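Local coordinates for Rho GTPase activating protein 15 (Homo sapiens, PDB 3BYI) that activates the GTPase activity of Rho-type GTPases such as RAC1, converting them to their inactive GDP-bound state, at residues F113-K121 against H192-L202. Sequence-based numbering, arbitrary orientation.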
# COMPACT_ATOMS: atom_id res chain seq x y z
N PHE A 113 -15.50 -4.35 -2.42
CA PHE A 113 -15.13 -4.21 -3.84
C PHE A 113 -16.33 -3.93 -4.78
O PHE A 113 -16.28 -2.99 -5.60
CB PHE A 113 -14.33 -5.43 -4.31
CG PHE A 113 -13.88 -5.33 -5.74
CD1 PHE A 113 -13.00 -4.33 -6.13
CD2 PHE A 113 -14.38 -6.19 -6.71
CE1 PHE A 113 -12.60 -4.20 -7.47
CE2 PHE A 113 -13.99 -6.07 -8.04
CZ PHE A 113 -13.11 -5.07 -8.42
N GLU A 114 -17.41 -4.70 -4.64
CA GLU A 114 -18.61 -4.48 -5.46
C GLU A 114 -19.14 -3.05 -5.29
O GLU A 114 -19.55 -2.42 -6.27
CB GLU A 114 -19.71 -5.51 -5.17
N GLN A 115 -19.10 -2.53 -4.06
CA GLN A 115 -19.59 -1.19 -3.76
C GLN A 115 -18.74 -0.10 -4.37
O GLN A 115 -19.29 0.90 -4.82
CB GLN A 115 -19.73 -0.94 -2.24
CG GLN A 115 -21.04 -1.46 -1.55
CD GLN A 115 -21.03 -1.31 0.01
OE1 GLN A 115 -21.55 -0.31 0.53
NE2 GLN A 115 -20.42 -2.27 0.75
N PHE A 116 -17.40 -0.28 -4.33
CA PHE A 116 -16.41 0.67 -4.94
C PHE A 116 -16.49 0.69 -6.46
O PHE A 116 -16.37 1.75 -7.09
CB PHE A 116 -14.95 0.34 -4.55
CG PHE A 116 -14.50 0.88 -3.19
CD1 PHE A 116 -14.32 0.04 -2.11
CD2 PHE A 116 -14.28 2.24 -3.00
CE1 PHE A 116 -13.92 0.55 -0.85
CE2 PHE A 116 -13.86 2.75 -1.78
CZ PHE A 116 -13.69 1.90 -0.69
N VAL A 117 -16.66 -0.50 -7.05
CA VAL A 117 -16.92 -0.61 -8.51
C VAL A 117 -18.18 0.13 -8.93
O VAL A 117 -18.15 0.86 -9.91
CB VAL A 117 -17.04 -2.09 -8.98
CG1 VAL A 117 -17.52 -2.15 -10.44
CG2 VAL A 117 -15.73 -2.80 -8.83
N GLU A 118 -19.29 -0.09 -8.21
CA GLU A 118 -20.54 0.66 -8.45
C GLU A 118 -20.28 2.16 -8.36
O GLU A 118 -20.85 2.95 -9.14
CB GLU A 118 -21.62 0.33 -7.41
CG GLU A 118 -22.33 -1.00 -7.60
CD GLU A 118 -23.50 -1.20 -6.60
OE1 GLU A 118 -23.77 -0.28 -5.80
OE2 GLU A 118 -24.14 -2.28 -6.64
N ALA A 119 -19.46 2.54 -7.38
CA ALA A 119 -19.12 3.94 -7.14
C ALA A 119 -18.42 4.58 -8.32
O ALA A 119 -18.84 5.66 -8.74
CB ALA A 119 -18.28 4.12 -5.86
N ILE A 120 -17.36 3.97 -8.86
CA ILE A 120 -16.68 4.62 -10.01
C ILE A 120 -17.45 4.52 -11.32
O ILE A 120 -17.15 5.28 -12.25
CB ILE A 120 -15.22 4.15 -10.29
CG1 ILE A 120 -15.12 2.63 -10.38
CG2 ILE A 120 -14.28 4.83 -9.32
CD1 ILE A 120 -13.91 2.15 -11.13
N LYS A 121 -18.42 3.61 -11.40
CA LYS A 121 -19.25 3.50 -12.61
C LYS A 121 -20.25 4.65 -12.74
O LYS A 121 -20.86 4.80 -13.81
CB LYS A 121 -19.98 2.16 -12.66
CG LYS A 121 -19.15 0.97 -13.06
CD LYS A 121 -20.03 -0.27 -13.11
CE LYS A 121 -19.26 -1.55 -13.38
NZ LYS A 121 -20.01 -2.81 -12.95
N HIS A 192 -11.74 -6.21 -14.47
CA HIS A 192 -11.40 -5.98 -13.04
C HIS A 192 -10.13 -5.14 -12.87
O HIS A 192 -9.99 -4.35 -11.91
CB HIS A 192 -11.33 -7.31 -12.27
CG HIS A 192 -12.67 -7.92 -11.97
ND1 HIS A 192 -12.81 -9.16 -11.37
CD2 HIS A 192 -13.93 -7.47 -12.19
CE1 HIS A 192 -14.10 -9.43 -11.23
NE2 HIS A 192 -14.80 -8.43 -11.73
N MET A 193 -9.20 -5.30 -13.80
CA MET A 193 -7.98 -4.51 -13.80
C MET A 193 -8.25 -3.01 -14.06
O MET A 193 -7.70 -2.13 -13.42
CB MET A 193 -6.97 -5.08 -14.80
CG MET A 193 -6.35 -6.42 -14.33
SD MET A 193 -5.21 -7.20 -15.52
CE MET A 193 -6.30 -7.92 -16.74
N VAL A 194 -9.13 -2.71 -15.00
CA VAL A 194 -9.56 -1.32 -15.20
C VAL A 194 -10.29 -0.78 -13.97
O VAL A 194 -10.09 0.37 -13.59
CB VAL A 194 -10.42 -1.17 -16.46
CG1 VAL A 194 -10.75 0.32 -16.76
CG2 VAL A 194 -9.65 -1.76 -17.66
N TYR A 195 -11.16 -1.58 -13.38
CA TYR A 195 -11.94 -1.15 -12.23
C TYR A 195 -11.02 -0.67 -11.11
O TYR A 195 -11.21 0.40 -10.55
CB TYR A 195 -12.77 -2.27 -11.66
CG TYR A 195 -14.02 -2.65 -12.41
CD1 TYR A 195 -14.54 -1.87 -13.44
CD2 TYR A 195 -14.73 -3.78 -12.02
CE1 TYR A 195 -15.71 -2.25 -14.09
CE2 TYR A 195 -15.89 -4.17 -12.66
CZ TYR A 195 -16.39 -3.40 -13.68
OH TYR A 195 -17.56 -3.81 -14.28
N GLN A 196 -10.04 -1.49 -10.77
CA GLN A 196 -9.20 -1.18 -9.65
C GLN A 196 -8.25 -0.01 -9.90
O GLN A 196 -8.04 0.81 -9.01
CB GLN A 196 -8.45 -2.41 -9.21
CG GLN A 196 -7.41 -2.92 -10.15
CD GLN A 196 -6.92 -4.28 -9.71
OE1 GLN A 196 -7.30 -4.75 -8.64
NE2 GLN A 196 -6.09 -4.91 -10.51
N ASN A 197 -7.70 0.09 -11.11
CA ASN A 197 -6.87 1.23 -11.47
C ASN A 197 -7.67 2.55 -11.49
O ASN A 197 -7.17 3.60 -11.08
CB ASN A 197 -6.25 0.99 -12.84
CG ASN A 197 -5.23 -0.11 -12.80
OD1 ASN A 197 -5.13 -0.80 -11.80
ND2 ASN A 197 -4.48 -0.30 -13.88
N GLN A 198 -8.92 2.49 -11.95
CA GLN A 198 -9.76 3.66 -11.94
C GLN A 198 -10.10 4.10 -10.53
O GLN A 198 -10.17 5.29 -10.26
CB GLN A 198 -11.04 3.45 -12.74
CG GLN A 198 -10.82 3.52 -14.26
CD GLN A 198 -10.13 4.77 -14.70
OE1 GLN A 198 -8.95 4.76 -15.08
NE2 GLN A 198 -10.86 5.90 -14.61
N ILE A 199 -10.33 3.14 -9.63
CA ILE A 199 -10.63 3.46 -8.23
C ILE A 199 -9.41 4.09 -7.59
O ILE A 199 -9.51 5.09 -6.88
CB ILE A 199 -11.04 2.21 -7.38
CG1 ILE A 199 -12.40 1.65 -7.84
CG2 ILE A 199 -11.12 2.60 -5.91
CD1 ILE A 199 -12.57 0.18 -7.61
N ALA A 200 -8.23 3.50 -7.83
CA ALA A 200 -7.00 4.08 -7.28
C ALA A 200 -6.74 5.49 -7.83
O ALA A 200 -6.37 6.37 -7.08
CB ALA A 200 -5.79 3.17 -7.48
N GLU A 201 -6.92 5.69 -9.13
CA GLU A 201 -6.78 7.01 -9.73
C GLU A 201 -7.71 8.06 -9.09
O GLU A 201 -7.29 9.20 -8.84
CB GLU A 201 -7.05 6.95 -11.24
CG GLU A 201 -5.93 6.37 -12.03
CD GLU A 201 -6.05 6.59 -13.53
OE1 GLU A 201 -6.53 7.65 -13.96
OE2 GLU A 201 -5.66 5.67 -14.27
N LEU A 202 -8.96 7.68 -8.84
CA LEU A 202 -9.91 8.64 -8.24
C LEU A 202 -9.53 8.99 -6.80
O LEU A 202 -9.67 10.16 -6.38
CB LEU A 202 -11.34 8.10 -8.24
CG LEU A 202 -12.43 9.10 -7.79
CD1 LEU A 202 -12.53 10.31 -8.77
CD2 LEU A 202 -13.72 8.38 -7.67
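Ile-120 and Ile-199 interlock as reciprocal knobs in holes in the all-helical RhoGAP domain, where the axes of segments 113-120 and 192-202 come within 9.8 Å at 73°. The side chain of Ile-120 enters a hole made by Tyr-195, Gln-198, Ile-199 and Leu-202; its CD1 lies 3.7 Å from Ile-199 CG1, the two side chains crossing at about a right angle. With chi1 at 51°, CG2 lies anti to the carbonyl carbon, where it reaches Leu-202 CD2 at 4.0 Å. In return, the side chain of Ile-199 fits among Phe-113, Phe-116, Val-117 and Ile-120, its CD1 3.9 Å from Phe-116 CB. Isoleucine suits both places, offering a methyl at the end of CG1 to enter a hole and a second branch beside it. Val-117 lays CG1 over one face of the Tyr-195 ring, a CH-pi contact 3.6 Å from the centroid. Phe-113 turns its edge to the face of His-192, a T-shaped pair with planes at 83°.

The solvent side is looser. The extended chain of exposed Lys-121 brings CE beside Tyr-195 CZ and the polar NZ to Tyr-195 OH, a weak hydrogen bond (3.0 Å); a long amphipathic chain suits this margin. Gln-198 bends its polar end away.

Helix 189-205 leans on helix 168-180 through Ile-199 and Leu-180, while helix 110-120 packs on helix 125-138 through Ala-119, whose small side chain allows close approach.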